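Local coordinates for protein luciferase (Lingulodinium polyedrum, PDB 1VPR) that catalyses the oxidation of dinoflagellate luciferin by molecular oxygen, emitting blue light at 475 nm during the night phase, this chain being the third of its three luciferase domains, at residues K127-G132 with L136-G141; E240-V243 with N247-G250. All coordinates share one frame; numbering follows the deposited sequence.

Contact 1: K127-G132 with L136-G141; sequences KGFDYG and LKLPCG
Phe-129 lays its ring against Leu-136, Leu-138 and Pro-139 where the long loop after helix 120-126 doubles back on itself, an irregular loop-on-loop packing; the returning arm then goes into a type I beta turn from Leu-138 to Gly-141. Over one face, Pro-139 CD makes a CH-pi contact, 3.6 Å from the centroid of the Phe-129 ring, while Pro-139 CG comes to 3.4 Å from Phe-129 CD2. A rigid proline suits this place, since its short, closed ring holds CG and CD side by side against the aromatic ring. Most of the other contacts are apolar. Phe-129 CZ meets Leu-136 CB at 3.6 Å, while Leu-138 CD1 lies 3.9 Å from Phe-129 CE1. With CG anti to the backbone N (chi1 176°), the Phe-129 ring extends across to the returning chain. With an alanine here, Pro-139 CD would probably lose its aromatic face and a gap would open between the two arms. Among polar groups, the backbone Lys-137 O approaches Phe-129 CE2 at 3.5 Å, and Asp-130 pairs with Arg-352 in a salt bridge and takes a weak bond from the Gly-132 amide. The same Leu-138 CD1 also lies 3.8 Å from Tyr-131 CE2.

Contact 2: E240-V243 with N247-G250; sequences EPLV and NLLG
Glu-240 and Leu-248 face each other as a hydrogen-bonded pair in the antiparallel hairpin of strands 237-241 and 247-253. Two backbone bonds join them: Glu-240 N gives its hydrogen to Leu-248 O at 2.8 Å, nearly straight at 171°, and Leu-248 N returns one to Glu-240 O at 3.1 Å. Pro-241 and Asn-247 form the next, non-hydrogen-bonded pair, a position where proline's missing N-H costs no bond between these two strands.

The close packing is on the Glu-240 and Leu-248 side. Their CB atoms are 4.0 Å apart, and Leu-242, just past the strand end, crosses Leu-248 at about a right angle. Both branches take part: Leu-242 CD1 lies 3.9 Å from Leu-248 CG, and Leu-242 CD2 is equally near Leu-248 CD1. In both leucines CG stands anti to the carbonyl carbon (chi1 -49° in Leu-242), which brings the forked ends together; branched, apolar side chains fit this buried place. The carboxylate of Glu-240, its chain bent at chi2, turns from the partner strand to a salt bridge with Arg-230, which probably offsets the charge of this buried carboxylate.

Between the two segments, the Pro-241 and Asn-247 side is looser. Pro-241 CA comes no nearer than 4.4 Å to Asn-247 OD1, and the partly exposed asparagine suits the strand's start because its OD1 is hydrogen-bonded to Tyr-239 OH.

In this calycin-type beta barrel, strand 247-253 is flanked by strands 237-241 and 259-266, and beyond strand 237-241 Pro-241 and Val-243 bond through their backbones to Ala-226 and Lys-224; Leu-248 touches His-199 after helix 187-197, and Pro-241 rests on Met-33 of strand 33-34.

In the fold
From the N terminus, the chain leaves helix 120-126 and at once enters contact 1, which closes a short loop within the long connection to strand 163-169. Only after the sheet's first strands does contact 2 close the turn between strands 237-241 and 247-253. The two loops are therefore in series, neither nesting nor crossing, yet their centres lie about 13 Å apart and they touch: Tyr-131 CD1 comes within 3.5 Å of Asn-247 CG, and Leu-138 CD1 packs on Leu-249 CD1. The peripheral loop of contact 1 is thus laid against strand 247-253, linking helix 120-126 and helix 321-324 to the barrel sheet.

Contact 1: K127-G132 with L136-G141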
loop_
_atom_site.group_PDB
_atom_site.type_symbol
_atom_site.label_atom_id
_atom_site.label_comp_id
_atom_site.label_asym_id
_atom_site.label_seq_id
_atom_site.Cartn_x
_atom_site.Cartn_y
_atom_site.Cartn_z
ATOM N N LYS A 127 -6.442 20.262 4.411
ATOM C CA LYS A 127 -6.294 19.878 5.816
ATOM C C LYS A 127 -7.670 19.754 6.457
ATOM O O LYS A 127 -8.473 20.678 6.390
ATOM C CB LYS A 127 -5.454 20.917 6.582
ATOM C CG LYS A 127 -4.087 20.426 7.014
ATOM C CD LYS A 127 -3.174 20.178 5.813
ATOM C CE LYS A 127 -2.094 19.140 6.125
ATOM N NZ LYS A 127 -1.316 19.462 7.357
ATOM N N GLY A 128 -7.943 18.601 7.061
ATOM C CA GLY A 128 -9.232 18.379 7.707
ATOM C C GLY A 128 -10.394 17.956 6.803
ATOM O O GLY A 128 -11.526 17.790 7.280
ATOM N N PHE A 129 -10.127 17.774 5.512
ATOM C CA PHE A 129 -11.153 17.371 4.558
ATOM C C PHE A 129 -11.707 15.988 4.928
ATOM O O PHE A 129 -10.998 15.182 5.528
ATOM C CB PHE A 129 -10.531 17.336 3.161
ATOM C CG PHE A 129 -11.457 16.852 2.077
ATOM C CD1 PHE A 129 -11.202 15.646 1.412
ATOM C CD2 PHE A 129 -12.545 17.626 1.665
ATOM C CE1 PHE A 129 -12.020 15.228 0.348
ATOM C CE2 PHE A 129 -13.364 17.219 0.606
ATOM C CZ PHE A 129 -13.094 16.013 -0.051
ATOM N N ASP A 130 -12.976 15.731 4.607
ATOM C CA ASP A 130 -13.599 14.422 4.883
ATOM C C ASP A 130 -13.307 13.525 3.684
ATOM O O ASP A 130 -14.097 13.481 2.724
ATOM C CB ASP A 130 -15.117 14.548 5.041
ATOM C CG ASP A 130 -15.791 13.219 5.385
ATOM O OD1 ASP A 130 -17.007 13.241 5.662
ATOM O OD2 ASP A 130 -15.120 12.153 5.373
ATOM N N TYR A 131 -12.175 12.823 3.733
ATOM C CA TYR A 131 -11.788 11.951 2.625
ATOM C C TYR A 131 -12.752 10.801 2.391
ATOM O O TYR A 131 -12.772 10.245 1.297
ATOM C CB TYR A 131 -10.370 11.396 2.816
ATOM C CG TYR A 131 -9.303 12.448 2.604
ATOM C CD1 TYR A 131 -8.782 13.160 3.687
ATOM C CD2 TYR A 131 -8.883 12.791 1.310
ATOM C CE1 TYR A 131 -7.865 14.200 3.491
ATOM C CE2 TYR A 131 -7.971 13.829 1.090
ATOM C CZ TYR A 131 -7.470 14.529 2.186
ATOM O OH TYR A 131 -6.614 15.588 1.986
ATOM N N GLY A 132 -13.540 10.451 3.416
ATOM C CA GLY A 132 -14.509 9.370 3.287
ATOM C C GLY A 132 -15.825 9.734 2.591
ATOM O O GLY A 132 -16.665 8.868 2.347
ATOM N N LEU A 136 -17.919 14.644 -2.241
ATOM C CA LEU A 136 -17.177 15.912 -2.211
ATOM C C LEU A 136 -16.024 15.987 -3.204
ATOM O O LEU A 136 -15.333 15.005 -3.453
ATOM C CB LEU A 136 -16.610 16.153 -0.808
ATOM C CG LEU A 136 -17.613 16.191 0.341
ATOM C CD1 LEU A 136 -16.868 16.419 1.659
ATOM C CD2 LEU A 136 -18.648 17.295 0.108
ATOM N N LYS A 137 -15.815 17.162 -3.772
ATOM C CA LYS A 137 -14.699 17.364 -4.674
ATOM C C LYS A 137 -13.515 17.711 -3.774
ATOM O O LYS A 137 -13.697 18.358 -2.731
ATOM C CB LYS A 137 -14.973 18.540 -5.596
ATOM C CG LYS A 137 -16.168 18.370 -6.489
ATOM C CD LYS A 137 -16.287 19.569 -7.386
ATOM C CE LYS A 137 -17.498 19.449 -8.290
ATOM N NZ LYS A 137 -17.704 20.732 -9.033
ATOM N N LEU A 138 -12.311 17.295 -4.159
ATOM C CA LEU A 138 -11.137 17.602 -3.357
ATOM C C LEU A 138 -11.050 19.127 -3.365
ATOM O O LEU A 138 -11.208 19.768 -4.414
ATOM C CB LEU A 138 -9.890 16.967 -3.984
ATOM C CG LEU A 138 -8.641 16.863 -3.111
ATOM C CD1 LEU A 138 -8.907 15.973 -1.899
ATOM C CD2 LEU A 138 -7.500 16.283 -3.944
ATOM N N PRO A 139 -10.804 19.732 -2.200
ATOM C CA PRO A 139 -10.718 21.195 -2.102
ATOM C C PRO A 139 -9.712 21.898 -3.011
ATOM O O PRO A 139 -9.949 23.025 -3.430
ATOM C CB PRO A 139 -10.405 21.421 -0.629
ATOM C CG PRO A 139 -11.116 20.271 0.033
ATOM C CD PRO A 139 -10.694 19.116 -0.866
ATOM N N CYS A 140 -8.594 21.251 -3.326
ATOM C CA CYS A 140 -7.591 21.913 -4.152
ATOM C C CYS A 140 -7.811 21.755 -5.646
ATOM O O CYS A 140 -6.940 22.105 -6.445
ATOM C CB CYS A 140 -6.187 21.436 -3.767
ATOM S SG CYS A 140 -5.909 19.656 -3.819
ATOM N N GLY A 141 -8.986 21.262 -6.031
ATOM C CA GLY A 141 -9.263 21.072 -7.449
ATOM C C GLY A 141 -8.705 19.733 -7.892
ATOM O O GLY A 141 -8.150 19.009 -7.062
#

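Contact 2: E240-V243 with N247-G250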
loop_
_atom_site.group_PDB
_atom_site.type_symbol
_atom_site.label_atom_id
_atom_site.label_comp_id
_atom_site.label_asym_id
_atom_site.label_seq_id
_atom_site.Cartn_x
_atom_site.Cartn_y
_atom_site.Cartn_z
ATOM N N GLU A 240 -6.440 5.680 0.137
ATOM C CA GLU A 240 -5.745 4.872 1.124
ATOM C C GLU A 240 -5.563 5.594 2.459
ATOM O O GLU A 240 -4.681 6.440 2.591
ATOM C CB GLU A 240 -4.360 4.455 0.614
ATOM C CG GLU A 240 -4.377 3.412 -0.492
ATOM C CD GLU A 240 -4.483 1.988 0.051
ATOM O OE1 GLU A 240 -5.086 1.785 1.139
ATOM O OE2 GLU A 240 -3.976 1.073 -0.634
ATOM N N PRO A 241 -6.434 5.328 3.446
ATOM C CA PRO A 241 -6.222 6.001 4.736
ATOM C C PRO A 241 -5.072 5.239 5.401
ATOM O O PRO A 241 -5.007 4.007 5.304
ATOM C CB PRO A 241 -7.545 5.789 5.474
ATOM C CG PRO A 241 -8.155 4.580 4.789
ATOM C CD PRO A 241 -7.808 4.809 3.343
ATOM N N LEU A 242 -4.175 5.953 6.073
ATOM C CA LEU A 242 -3.015 5.330 6.701
ATOM C C LEU A 242 -3.096 5.314 8.220
ATOM O O LEU A 242 -3.687 6.222 8.844
ATOM C CB LEU A 242 -1.750 6.076 6.288
ATOM C CG LEU A 242 -1.589 6.348 4.791
ATOM C CD1 LEU A 242 -0.328 7.174 4.575
ATOM C CD2 LEU A 242 -1.546 5.041 4.014
ATOM N N VAL A 243 -2.492 4.288 8.810
ATOM C CA VAL A 243 -2.446 4.131 10.255
ATOM C C VAL A 243 -1.695 5.317 10.862
ATOM O O VAL A 243 -1.911 5.665 12.037
ATOM C CB VAL A 243 -1.718 2.828 10.642
ATOM C CG1 VAL A 243 -1.411 2.813 12.135
ATOM C CG2 VAL A 243 -2.579 1.628 10.265
ATOM N N ASN A 247 -3.117 10.548 4.454
ATOM C CA ASN A 247 -4.192 10.222 3.510
ATOM C C ASN A 247 -3.618 10.205 2.100
ATOM O O ASN A 247 -2.952 11.165 1.684
ATOM C CB ASN A 247 -5.323 11.258 3.569
ATOM C CG ASN A 247 -6.055 11.272 4.909
ATOM O OD1 ASN A 247 -6.821 10.362 5.236
ATOM N ND2 ASN A 247 -5.810 12.313 5.695
ATOM N N LEU A 248 -3.850 9.118 1.367
ATOM C CA LEU A 248 -3.347 9.032 -0.004
ATOM C C LEU A 248 -4.482 8.846 -0.980
ATOM O O LEU A 248 -5.466 8.162 -0.686
ATOM C CB LEU A 248 -2.405 7.823 -0.196
ATOM C CG LEU A 248 -1.277 7.524 0.783
ATOM C CD1 LEU A 248 -0.555 6.250 0.390
ATOM C CD2 LEU A 248 -0.307 8.702 0.803
ATOM N N LEU A 249 -4.340 9.471 -2.146
ATOM C CA LEU A 249 -5.283 9.295 -3.246
ATOM C C LEU A 249 -4.356 8.830 -4.369
ATOM O O LEU A 249 -3.475 9.572 -4.806
ATOM C CB LEU A 249 -5.994 10.607 -3.597
ATOM C CG LEU A 249 -7.153 10.938 -2.660
ATOM C CD1 LEU A 249 -7.659 12.326 -2.961
ATOM C CD2 LEU A 249 -8.269 9.932 -2.819
ATOM N N GLY A 250 -4.525 7.594 -4.825
ATOM C CA GLY A 250 -3.624 7.098 -5.848
ATOM C C GLY A 250 -4.306 6.284 -6.911
ATOM O O GLY A 250 -5.510 6.060 -6.843
#